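Local coordinates for endo-b-1,4-glucanase (Nasutitermes takasagoensis, PDB 1KS8), which probably cleaves internal beta-1,4-glucosidic linkages in cellulose and related beta-glucans, as a family 9 glycoside hydrolase with an (alpha/alpha)6 catalytic domain, at residues A[183-188]-A[216-221]; A[161-166]-A[223-228]; A[289-292]-A[296-299]. All blocks are in the same frame, centred on the assembly; numbering follows the deposited sequence.

Interaction 1: A[183-188]-A[216-221]; sequences QLFDFA and VWAAAW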
ATOM      1  N   GLN A 183      12.378  17.192   4.812  1.00 10.76           N
ATOM      2  CA  GLN A 183      11.523  18.370   4.837  1.00 10.47           C
ATOM      3  C   GLN A 183      10.087  18.019   5.200  1.00  9.87           C
ATOM      4  O   GLN A 183       9.451  18.732   5.975  1.00 11.12           O
ATOM      5  CB  GLN A 183      11.569  19.076   3.481  1.00 11.40           C
ATOM      6  CG  GLN A 183      12.982  19.457   3.061  1.00 13.50           C
ATOM      7  CD  GLN A 183      13.034  20.080   1.685  1.00 15.85           C
ATOM      8  OE1 GLN A 183      12.279  19.698   0.790  1.00 15.77           O
ATOM      9  NE2 GLN A 183      13.942  21.032   1.500  1.00 16.20           N
ATOM     10  N   LEU A 184       9.572  16.924   4.650  1.00  9.52           N
ATOM     11  CA  LEU A 184       8.205  16.523   4.960  1.00  9.48           C
ATOM     12  C   LEU A 184       8.058  16.092   6.412  1.00 10.34           C
ATOM     13  O   LEU A 184       7.011  16.317   7.021  1.00 10.13           O
ATOM     14  CB  LEU A 184       7.743  15.411   4.011  1.00  9.65           C
ATOM     15  CG  LEU A 184       7.315  15.951   2.642  1.00 10.61           C
ATOM     16  CD1 LEU A 184       7.166  14.809   1.652  1.00 10.44           C
ATOM     17  CD2 LEU A 184       6.011  16.725   2.785  1.00 10.42           C
ATOM     18  N   PHE A 185       9.098  15.484   6.979  1.00 10.49           N
ATOM     19  CA  PHE A 185       9.022  15.085   8.378  1.00 11.05           C
ATOM     20  C   PHE A 185       8.966  16.333   9.251  1.00 10.39           C
ATOM     21  O   PHE A 185       8.189  16.399  10.198  1.00 11.22           O
ATOM     22  CB  PHE A 185      10.227  14.251   8.805  1.00 11.33           C
ATOM     23  CG  PHE A 185      10.223  13.921  10.271  1.00 13.06           C
ATOM     24  CD1 PHE A 185       9.292  13.026  10.791  1.00 14.21           C
ATOM     25  CD2 PHE A 185      11.094  14.563  11.144  1.00 14.82           C
ATOM     26  CE1 PHE A 185       9.225  12.777  12.162  1.00 15.20           C
ATOM     27  CE2 PHE A 185      11.037  14.321  12.516  1.00 15.49           C
ATOM     28  CZ  PHE A 185      10.099  13.428  13.025  1.00 15.38           C
ATOM     29  N   ASP A 186       9.800  17.319   8.934  1.00 11.58           N
ATOM     30  CA  ASP A 186       9.817  18.559   9.698  1.00 12.35           C
ATOM     31  C   ASP A 186       8.447  19.217   9.627  1.00 12.05           C
ATOM     32  O   ASP A 186       7.931  19.709  10.627  1.00 12.32           O
ATOM     33  CB  ASP A 186      10.890  19.501   9.153  1.00 14.48           C
ATOM     34  CG  ASP A 186      12.281  19.142   9.641  1.00 18.11           C
ATOM     35  OD1 ASP A 186      13.261  19.644   9.055  1.00 20.62           O
ATOM     36  OD2 ASP A 186      12.393  18.368  10.617  1.00 20.48           O
ATOM     37  N   PHE A 187       7.857  19.217   8.435  1.00 10.95           N
ATOM     38  CA  PHE A 187       6.533  19.793   8.241  1.00 10.71           C
ATOM     39  C   PHE A 187       5.523  19.046   9.120  1.00 11.27           C
ATOM     40  O   PHE A 187       4.750  19.658   9.857  1.00 11.73           O
ATOM     41  CB  PHE A 187       6.152  19.699   6.753  1.00 11.15           C
ATOM     42  CG  PHE A 187       4.723  20.074   6.448  1.00 10.96           C
ATOM     43  CD1 PHE A 187       4.101  21.142   7.088  1.00 12.79           C
ATOM     44  CD2 PHE A 187       4.010  19.366   5.484  1.00 13.03           C
ATOM     45  CE1 PHE A 187       2.789  21.498   6.773  1.00 12.53           C
ATOM     46  CE2 PHE A 187       2.700  19.716   5.162  1.00 12.75           C
ATOM     47  CZ  PHE A 187       2.089  20.783   5.808  1.00 11.16           C
ATOM     48  N   ALA A 188       5.551  17.718   9.052  1.00 11.02           N
ATOM     49  CA  ALA A 188       4.642  16.885   9.831  1.00 11.05           C
ATOM     50  C   ALA A 188       4.799  17.070  11.339  1.00 11.44           C
ATOM     51  O   ALA A 188       3.815  17.115  12.075  1.00 10.90           O
ATOM     52  CB  ALA A 188       4.853  15.419   9.474  1.00 11.32           C
ATOM     53  N   VAL A 216       6.273   8.758  14.616  1.00 11.43           N
ATOM     54  CA  VAL A 216       7.262   7.790  15.081  1.00 10.74           C
ATOM     55  C   VAL A 216       7.752   6.951  13.899  1.00  9.60           C
ATOM     56  O   VAL A 216       8.945   6.690  13.757  1.00  9.86           O
ATOM     57  CB  VAL A 216       6.658   6.844  16.147  1.00 11.51           C
ATOM     58  CG1 VAL A 216       7.719   5.884  16.650  1.00 11.62           C
ATOM     59  CG2 VAL A 216       6.081   7.656  17.303  1.00 13.28           C
ATOM     60  N   TRP A 217       6.810   6.536  13.058  1.00 10.33           N
ATOM     61  CA  TRP A 217       7.090   5.732  11.870  1.00 10.09           C
ATOM     62  C   TRP A 217       8.054   6.485  10.950  1.00  9.79           C
ATOM     63  O   TRP A 217       9.070   5.937  10.515  1.00 10.28           O
ATOM     64  CB  TRP A 217       5.755   5.445  11.168  1.00 10.06           C
ATOM     65  CG  TRP A 217       5.769   4.667   9.870  1.00  9.99           C
ATOM     66  CD1 TRP A 217       5.280   5.098   8.667  1.00  9.51           C
ATOM     67  CD2 TRP A 217       6.124   3.286   9.682  1.00 10.60           C
ATOM     68  NE1 TRP A 217       5.296   4.077   7.750  1.00  9.79           N
ATOM     69  CE2 TRP A 217       5.807   2.953   8.343  1.00  9.86           C
ATOM     70  CE3 TRP A 217       6.672   2.298  10.512  1.00 11.82           C
ATOM     71  CZ2 TRP A 217       6.017   1.672   7.817  1.00 10.62           C
ATOM     72  CZ3 TRP A 217       6.882   1.021   9.986  1.00 10.26           C
ATOM     73  CH2 TRP A 217       6.553   0.722   8.652  1.00 10.36           C
ATOM     74  N   ALA A 218       7.739   7.746  10.667  1.00 10.43           N
ATOM     75  CA  ALA A 218       8.577   8.575   9.805  1.00 10.43           C
ATOM     76  C   ALA A 218       9.967   8.787  10.405  1.00 10.33           C
ATOM     77  O   ALA A 218      10.978   8.690   9.705  1.00 10.80           O
ATOM     78  CB  ALA A 218       7.902   9.923   9.562  1.00 10.84           C
ATOM     79  N   ALA A 219      10.017   9.079  11.701  1.00 11.28           N
ATOM     80  CA  ALA A 219      11.293   9.302  12.371  1.00 11.21           C
ATOM     81  C   ALA A 219      12.157   8.049  12.311  1.00 10.23           C
ATOM     82  O   ALA A 219      13.361   8.126  12.068  1.00 10.98           O
ATOM     83  CB  ALA A 219      11.064   9.713  13.823  1.00 11.42           C
ATOM     84  N   ALA A 220      11.540   6.892  12.529  1.00 10.28           N
ATOM     85  CA  ALA A 220      12.275   5.634  12.490  1.00 11.09           C
ATOM     86  C   ALA A 220      12.858   5.387  11.102  1.00 10.52           C
ATOM     87  O   ALA A 220      14.019   5.001  10.971  1.00 10.75           O
ATOM     88  CB  ALA A 220      11.364   4.481  12.894  1.00 11.21           C
ATOM     89  N   TRP A 221      12.058   5.609  10.063  1.00 10.83           N
ATOM     90  CA  TRP A 221      12.539   5.409   8.702  1.00 10.25           C
ATOM     91  C   TRP A 221      13.653   6.386   8.347  1.00  9.83           C
ATOM     92  O   TRP A 221      14.612   6.021   7.667  1.00 11.47           O
ATOM     93  CB  TRP A 221      11.386   5.523   7.698  1.00  9.97           C
ATOM     94  CG  TRP A 221      10.664   4.221   7.521  1.00  9.17           C
ATOM     95  CD1 TRP A 221       9.428   3.889   7.999  1.00  9.19           C
ATOM     96  CD2 TRP A 221      11.168   3.056   6.863  1.00  9.79           C
ATOM     97  NE1 TRP A 221       9.131   2.582   7.678  1.00  9.26           N
ATOM     98  CE2 TRP A 221      10.184   2.048   6.981  1.00  9.19           C
ATOM     99  CE3 TRP A 221      12.361   2.762   6.185  1.00 10.13           C
ATOM    100  CZ2 TRP A 221      10.356   0.767   6.446  1.00 10.05           C
ATOM    101  CZ3 TRP A 221      12.531   1.489   5.653  1.00 10.03           C
ATOM    102  CH2 TRP A 221      11.533   0.508   5.788  1.00  9.71           C
TER

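Interaction 2: A[161-166]-A[223-228]; sequences AASIVF and YRATND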
ATOM      1  N   ALA A 161      12.332   5.407   2.914  1.00  8.60           N
ATOM      2  CA  ALA A 161      12.488   3.994   2.590  1.00  9.24           C
ATOM      3  C   ALA A 161      12.984   3.867   1.152  1.00  9.14           C
ATOM      4  O   ALA A 161      13.886   3.078   0.861  1.00  9.82           O
ATOM      5  CB  ALA A 161      11.160   3.264   2.762  1.00  9.50           C
ATOM      6  N   ALA A 162      12.399   4.652   0.252  1.00  9.56           N
ATOM      7  CA  ALA A 162      12.807   4.614  -1.145  1.00 10.08           C
ATOM      8  C   ALA A 162      14.262   5.052  -1.314  1.00 10.56           C
ATOM      9  O   ALA A 162      14.972   4.528  -2.171  1.00 10.11           O
ATOM     10  CB  ALA A 162      11.890   5.498  -1.986  1.00  9.55           C
ATOM     11  N   SER A 163      14.714   6.005  -0.503  1.00 10.11           N
ATOM     12  CA  SER A 163      16.096   6.470  -0.623  1.00 10.87           C
ATOM     13  C   SER A 163      17.063   5.320  -0.350  1.00 11.21           C
ATOM     14  O   SER A 163      18.152   5.267  -0.918  1.00 12.93           O
ATOM     15  CB  SER A 163      16.371   7.641   0.334  1.00 11.18           C
ATOM     16  OG  SER A 163      16.500   7.219   1.680  1.00 12.37           O
ATOM     17  N   ILE A 164      16.657   4.395   0.514  1.00 11.12           N
ATOM     18  CA  ILE A 164      17.484   3.235   0.831  1.00 11.36           C
ATOM     19  C   ILE A 164      17.484   2.289  -0.370  1.00 12.42           C
ATOM     20  O   ILE A 164      18.524   1.775  -0.778  1.00 12.78           O
ATOM     21  CB  ILE A 164      16.948   2.491   2.077  1.00 12.29           C
ATOM     22  CG1 ILE A 164      17.045   3.404   3.302  1.00 13.96           C
ATOM     23  CG2 ILE A 164      17.734   1.204   2.306  1.00 13.11           C
ATOM     24  CD1 ILE A 164      16.356   2.854   4.537  1.00 20.20           C
ATOM     25  N   VAL A 165      16.307   2.075  -0.946  1.00 11.55           N
ATOM     26  CA  VAL A 165      16.171   1.204  -2.103  1.00 11.23           C
ATOM     27  C   VAL A 165      17.096   1.622  -3.249  1.00 11.17           C
ATOM     28  O   VAL A 165      17.725   0.779  -3.890  1.00 11.85           O
ATOM     29  CB  VAL A 165      14.708   1.204  -2.624  1.00 10.83           C
ATOM     30  CG1 VAL A 165      14.625   0.515  -3.981  1.00 11.29           C
ATOM     31  CG2 VAL A 165      13.804   0.505  -1.625  1.00 12.98           C
ATOM     32  N   PHE A 166      17.188   2.926  -3.488  1.00 11.95           N
ATOM     33  CA  PHE A 166      17.997   3.449  -4.588  1.00 12.18           C
ATOM     34  C   PHE A 166      19.399   3.924  -4.224  1.00 14.79           C
ATOM     35  O   PHE A 166      20.120   4.444  -5.076  1.00 14.11           O
ATOM     36  CB  PHE A 166      17.230   4.585  -5.266  1.00 12.18           C
ATOM     37  CG  PHE A 166      15.982   4.131  -5.963  1.00 11.99           C
ATOM     38  CD1 PHE A 166      16.055   3.494  -7.196  1.00 12.94           C
ATOM     39  CD2 PHE A 166      14.736   4.298  -5.369  1.00 11.34           C
ATOM     40  CE1 PHE A 166      14.908   3.027  -7.829  1.00 12.88           C
ATOM     41  CE2 PHE A 166      13.578   3.833  -5.993  1.00 12.26           C
ATOM     42  CZ  PHE A 166      13.666   3.197  -7.224  1.00 12.51           C
ATOM     43  N   TYR A 223      15.771   7.639  10.416  1.00 12.57           N
ATOM     44  CA  TYR A 223      16.973   7.199  11.111  1.00 13.92           C
ATOM     45  C   TYR A 223      17.634   6.093  10.293  1.00 13.66           C
ATOM     46  O   TYR A 223      18.846   6.096  10.083  1.00 15.13           O
ATOM     47  CB  TYR A 223      16.642   6.664  12.504  1.00 14.71           C
ATOM     48  CG  TYR A 223      17.826   6.008  13.178  1.00 16.72           C
ATOM     49  CD1 TYR A 223      18.993   6.728  13.437  1.00 17.44           C
ATOM     50  CD2 TYR A 223      17.792   4.659  13.533  1.00 18.47           C
ATOM     51  CE1 TYR A 223      20.098   6.121  14.032  1.00 19.50           C
ATOM     52  CE2 TYR A 223      18.892   4.043  14.130  1.00 19.75           C
ATOM     53  CZ  TYR A 223      20.040   4.780  14.374  1.00 20.52           C
ATOM     54  OH  TYR A 223      21.131   4.174  14.958  1.00 22.59           O
ATOM     55  N   ARG A 224      16.828   5.147   9.827  1.00 12.88           N
ATOM     56  CA  ARG A 224      17.348   4.040   9.040  1.00 13.11           C
ATOM     57  C   ARG A 224      18.028   4.517   7.759  1.00 13.30           C
ATOM     58  O   ARG A 224      19.037   3.955   7.338  1.00 14.65           O
ATOM     59  CB  ARG A 224      16.215   3.069   8.687  1.00 12.86           C
ATOM     60  CG  ARG A 224      16.686   1.813   7.977  1.00 12.77           C
ATOM     61  CD  ARG A 224      15.540   0.854   7.710  1.00 13.78           C
ATOM     62  NE  ARG A 224      16.041  -0.451   7.294  1.00 13.79           N
ATOM     63  CZ  ARG A 224      15.301  -1.551   7.237  1.00 13.69           C
ATOM     64  NH1 ARG A 224      14.016  -1.506   7.564  1.00 12.41           N
ATOM     65  NH2 ARG A 224      15.854  -2.702   6.877  1.00 13.66           N
ATOM     66  N   ALA A 225      17.474   5.562   7.151  1.00 14.15           N
ATOM     67  CA  ALA A 225      17.999   6.104   5.901  1.00 15.66           C
ATOM     68  C   ALA A 225      19.171   7.072   6.038  1.00 16.22           C
ATOM     69  O   ALA A 225      19.880   7.329   5.063  1.00 17.44           O
ATOM     70  CB  ALA A 225      16.873   6.785   5.131  1.00 14.88           C
ATOM     71  N   THR A 226      19.384   7.602   7.239  1.00 17.24           N
ATOM     72  CA  THR A 226      20.457   8.570   7.450  1.00 18.19           C
ATOM     73  C   THR A 226      21.495   8.183   8.496  1.00 19.59           C
ATOM     74  O   THR A 226      22.632   8.655   8.447  1.00 19.68           O
ATOM     75  CB  THR A 226      19.880   9.927   7.877  1.00 17.48           C
ATOM     76  OG1 THR A 226      19.222   9.780   9.143  1.00 16.42           O
ATOM     77  CG2 THR A 226      18.882  10.431   6.845  1.00 18.05           C
ATOM     78  N   ASN A 227      21.098   7.336   9.439  1.00 19.84           N
ATOM     79  CA  ASN A 227      21.979   6.911  10.524  1.00 21.91           C
ATOM     80  C   ASN A 227      22.196   8.118  11.434  1.00 21.85           C
ATOM     81  O   ASN A 227      23.125   8.150  12.241  1.00 22.46           O
ATOM     82  CB  ASN A 227      23.325   6.419   9.980  1.00 23.86           C
ATOM     83  CG  ASN A 227      24.165   5.728  11.040  1.00 27.35           C
ATOM     84  OD1 ASN A 227      25.360   5.494  10.848  1.00 30.25           O
ATOM     85  ND2 ASN A 227      23.540   5.387  12.161  1.00 28.42           N
ATOM     86  N   ASP A 228      21.325   9.112  11.289  1.00 20.88           N
ATOM     87  CA  ASP A 228      21.390  10.329  12.089  1.00 21.08           C
ATOM     88  C   ASP A 228      20.649  10.062  13.396  1.00 20.58           C
ATOM     89  O   ASP A 228      19.419  10.009  13.419  1.00 18.63           O
ATOM     90  CB  ASP A 228      20.721  11.481  11.337  1.00 23.32           C
ATOM     91  CG  ASP A 228      21.002  12.828  11.965  1.00 26.97           C
ATOM     92  OD1 ASP A 228      21.076  12.901  13.210  1.00 27.80           O
ATOM     93  OD2 ASP A 228      21.139  13.815  11.212  1.00 30.23           O
TER
HETATM   94  O   HOH W   1      19.235   6.632   2.287  1.00 21.91           O

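Interaction 3: A[289-292]-A[296-299]; sequences QKTP and LYID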
ATOM      1  N   GLN A 289      -9.874 -14.154  15.879  1.00 11.34           N
ATOM      2  CA  GLN A 289     -10.929 -14.872  15.179  1.00 12.29           C
ATOM      3  C   GLN A 289     -10.448 -15.310  13.805  1.00 12.16           C
ATOM      4  O   GLN A 289      -9.774 -14.556  13.100  1.00 12.00           O
ATOM      5  CB  GLN A 289     -12.173 -13.994  15.020  1.00 12.73           C
ATOM      6  CG  GLN A 289     -13.273 -14.661  14.201  1.00 14.72           C
ATOM      7  CD  GLN A 289     -14.539 -13.835  14.115  1.00 16.98           C
ATOM      8  OE1 GLN A 289     -15.394 -14.077  13.258  1.00 19.54           O
ATOM      9  NE2 GLN A 289     -14.676 -12.865  15.011  1.00 18.39           N
ATOM     10  N   LYS A 290     -10.799 -16.534  13.433  1.00 12.21           N
ATOM     11  CA  LYS A 290     -10.417 -17.086  12.142  1.00 12.97           C
ATOM     12  C   LYS A 290     -11.634 -17.732  11.503  1.00 12.37           C
ATOM     13  O   LYS A 290     -12.588 -18.087  12.193  1.00 13.08           O
ATOM     14  CB  LYS A 290      -9.323 -18.138  12.324  1.00 13.82           C
ATOM     15  CG  LYS A 290      -8.060 -17.604  12.977  1.00 14.77           C
ATOM     16  CD  LYS A 290      -7.082 -18.716  13.305  1.00 15.16           C
ATOM     17  CE  LYS A 290      -5.834 -18.159  13.977  1.00 13.45           C
ATOM     18  NZ  LYS A 290      -6.147 -17.507  15.284  1.00 11.86           N
ATOM     19  N   THR A 291     -11.612 -17.864  10.181  1.00 11.18           N
ATOM     20  CA  THR A 291     -12.711 -18.518   9.488  1.00 11.25           C
ATOM     21  C   THR A 291     -12.495 -20.008   9.742  1.00 11.48           C
ATOM     22  O   THR A 291     -11.410 -20.419  10.158  1.00 12.55           O
ATOM     23  CB  THR A 291     -12.657 -18.266   7.969  1.00  9.96           C
ATOM     24  OG1 THR A 291     -11.499 -18.910   7.420  1.00 11.38           O
ATOM     25  CG2 THR A 291     -12.602 -16.769   7.676  1.00 11.64           C
ATOM     26  N   PRO A 292     -13.521 -20.838   9.506  1.00 11.59           N
ATOM     27  CA  PRO A 292     -13.359 -22.276   9.735  1.00 12.79           C
ATOM     28  C   PRO A 292     -12.183 -22.869   8.957  1.00 13.15           C
ATOM     29  O   PRO A 292     -11.547 -23.823   9.406  1.00 14.80           O
ATOM     30  CB  PRO A 292     -14.702 -22.845   9.282  1.00 12.67           C
ATOM     31  CG  PRO A 292     -15.655 -21.755   9.660  1.00 12.67           C
ATOM     32  CD  PRO A 292     -14.922 -20.510   9.188  1.00 11.76           C
ATOM     33  N   LEU A 296      -7.303 -15.596   8.967  1.00  9.50           N
ATOM     34  CA  LEU A 296      -7.446 -14.622  10.045  1.00  9.23           C
ATOM     35  C   LEU A 296      -8.576 -13.687   9.627  1.00  9.49           C
ATOM     36  O   LEU A 296      -8.553 -13.152   8.521  1.00  8.51           O
ATOM     37  CB  LEU A 296      -6.164 -13.800  10.205  1.00  9.31           C
ATOM     38  CG  LEU A 296      -4.966 -14.455  10.893  1.00  9.39           C
ATOM     39  CD1 LEU A 296      -3.731 -13.588  10.700  1.00 10.47           C
ATOM     40  CD2 LEU A 296      -5.266 -14.637  12.374  1.00 11.00           C
ATOM     41  N   TYR A 297      -9.568 -13.495  10.489  1.00  9.93           N
ATOM     42  CA  TYR A 297     -10.671 -12.598  10.156  1.00 10.20           C
ATOM     43  C   TYR A 297     -10.601 -11.411  11.102  1.00 10.86           C
ATOM     44  O   TYR A 297     -11.142 -11.439  12.210  1.00 11.63           O
ATOM     45  CB  TYR A 297     -12.020 -13.312  10.279  1.00 11.12           C
ATOM     46  CG  TYR A 297     -13.155 -12.521   9.667  1.00 11.81           C
ATOM     47  CD1 TYR A 297     -13.908 -11.629  10.432  1.00 13.41           C
ATOM     48  CD2 TYR A 297     -13.431 -12.612   8.301  1.00 12.35           C
ATOM     49  CE1 TYR A 297     -14.905 -10.847   9.849  1.00 15.13           C
ATOM     50  CE2 TYR A 297     -14.423 -11.835   7.711  1.00 14.87           C
ATOM     51  CZ  TYR A 297     -15.154 -10.955   8.489  1.00 16.12           C
ATOM     52  OH  TYR A 297     -16.122 -10.175   7.894  1.00 17.51           O
ATOM     53  N   ILE A 298      -9.923 -10.367  10.642  1.00 10.39           N
ATOM     54  CA  ILE A 298      -9.705  -9.163  11.427  1.00 10.73           C
ATOM     55  C   ILE A 298     -10.797  -8.104  11.275  1.00 11.60           C
ATOM     56  O   ILE A 298     -11.122  -7.400  12.231  1.00 12.48           O
ATOM     57  CB  ILE A 298      -8.314  -8.584  11.075  1.00 11.09           C
ATOM     58  CG1 ILE A 298      -7.239  -9.584  11.517  1.00 13.62           C
ATOM     59  CG2 ILE A 298      -8.108  -7.234  11.740  1.00 13.45           C
ATOM     60  CD1 ILE A 298      -5.868  -9.328  10.942  1.00 15.50           C
ATOM     61  N   ASP A 299     -11.363  -7.996  10.078  1.00 11.01           N
ATOM     62  CA  ASP A 299     -12.427  -7.033   9.816  1.00 11.76           C
ATOM     63  C   ASP A 299     -13.080  -7.381   8.488  1.00 10.62           C
ATOM     64  O   ASP A 299     -12.487  -8.084   7.668  1.00 10.74           O
ATOM     65  CB  ASP A 299     -11.865  -5.609   9.759  1.00 12.60           C
ATOM     66  CG  ASP A 299     -12.955  -4.554   9.688  1.00 16.67           C
ATOM     67  OD1 ASP A 299     -13.835  -4.549  10.574  1.00 18.04           O
ATOM     68  OD2 ASP A 299     -12.933  -3.730   8.750  1.00 17.36           O
TER

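Interaction 1: A[183-188]-A[216-221]
Phe185 holds CG opposite its backbone N (chi1 175°) and turns its ring by a chi2 of 70°, which brings CD1, CE1 and CZ to the methyls of Ala218 and Ala219. CD1 of Phe185 meets CB of Ala218 at 3.6 Å. CZ of Phe185 lies 3.9 Å from CB of Ala219, and CE1 of Phe185 comes within 3.8 Å of the backbone N of Ala219. CB of Ala218 and N of Ala219 approach the ring obliquely, and the contact is purely van der Waals, with no hydrogen bond across it. The two residues that meet the ring, Ala218 and Ala219, have only single methyls as side chains, and the ring reaches across to them from its own helix, with the CA atoms of Phe185 and Ala218 6.7 Å apart. An alanine in place of Phe185 would probably leave a gap beside the methyls of Ala218 and Ala219 and cost this buried contact its apolar filling. This is helix-to-helix packing between helix 171-190 and helix 212-226 in the (alpha/alpha)6 domain, and Ala218 lies one helical turn after Glu214, which binds calcium in a structure of this enzyme, though none is bound here. Helix 229-241 adds Thr234 against Phe185 and Ala235 against Ala219, while Leu184 and Ala188 pack on helix 149-165, and Val216 and Ala220 on helix 257-268.

Interaction 2: A[161-166]-A[223-228]
A single water joins Ser163 to Ala225, although no direct hydrogen bond crosses between the two helix ends. It donates to OG of Ser163 at 2.9 Å and to the carbonyl O of Ala225, also at 2.9 Å, tying a side-chain hydroxyl to a backbone carbonyl close to the end of helix 212-226. OG of Ser163 is also hydrogen-bonded to the carbonyl O of Ala160, and at a chi1 of 75° it sits between its own backbone N and carbonyl carbon. From there it touches CB of Ala225 at 3.5 Å, so one methyl packs against the hydroxyl that holds the water. Beside this polar link runs an apolar one. CG1 of Ile164 rests 3.8 Å from CB of Ala225, and the terminal CD1 of Ile164 presses on CG of Arg224 at 3.6 Å. The Ile164 and Arg224 side chains cross at about a right angle, the methyl meeting the aliphatic part of an arginine that is extended from CG to NE. Here the C-terminal parts of helix 149-165 and helix 212-226, two helices of the (alpha/alpha)6 domain, pack side by side. Beyond Ile164, the guanidinium of Arg224 reaches helix 62-78, where NH2 makes a salt bridge with OD2 of Asp78; Ile77 of that helix touches both Ile164 and Arg224. Past the contact the chain turns tightly: Asn227 has positive phi, and OG1 of Thr226 accepts from the backbone N of Asp228 at 3.1 Å in an ST turn. Asp228 then N-caps helix 229-241 through OD1, which takes the backbone N-H of Thr230.

Interaction 3: A[289-292]-A[296-299]
A short turn-back in the loop between helix 271-286 and helix 303-319 lays Gln289 and Lys290 beside Leu296 and Tyr297, with an isolated beta bridge pairing Lys290 and Leu296. The CA atoms of that pair are 4.4 Å apart. One backbone hydrogen bond closes the turn, from N of Tyr297 to O of Gln289 at 2.8 Å; it is nearly straight at the hydrogen (168°), with the donor tilted 27° from the carbonyl plane. Side chains then add to the bridge. CE of Lys290 runs past CD2 of Leu296 at 3.9 Å, the two chains lying alongside and pointing the same way. The lysine chain bends only at its last torsion (chi4 63°), and its NZ is hydrogen-bonded to the carbonyl oxygens of Leu284, Ile285 and Gln288, so the ammonium group binds the C-terminal end of helix 271-286 and the residues just after it. These carbonyls can probably stabilise its positive charge. Gln289 and Tyr297 also lie side by side: CB of Tyr297 is 3.8 Å from O of Gln289, and CB of Gln289 is 3.9 Å from O of Tyr297. CD2 of Tyr297 passes CG2 of Thr291 obliquely at 4.3 Å. OG1 of Thr291 is hydrogen-bonded to OD1 of Asp399 and to the backbone N of Leu295 within the turn. Toward the neighbouring helices, Leu296 packs against Ala310 of helix 303-319, whose Thr303 touches Tyr297, while Phe330 of helix 324-341 meets both Lys290 and Leu296.

How the interactions relate
Interactions 1 and 2 are neighbours on helix 212-226, their centres 12 Å apart: 183-188 packs against its middle and 161-166 near its end, from two helices that follow each other in the chain. They touch through Trp221, whose CZ3 lies 3.7 Å from CB of Ala161. The same helix carries calcium-binding residues Asp213 and Glu214 near its start, with no calcium bound in this model; the side chain of Ala218 is about 6 Å from that of Glu214. Interaction 3 lies apart in an interhelix loop, its centre about 34 Å from that of interaction 1 and about 35 Å from that of interaction 2. None of the three contacts includes the predicted catalytic residues Asp403 and Glu412.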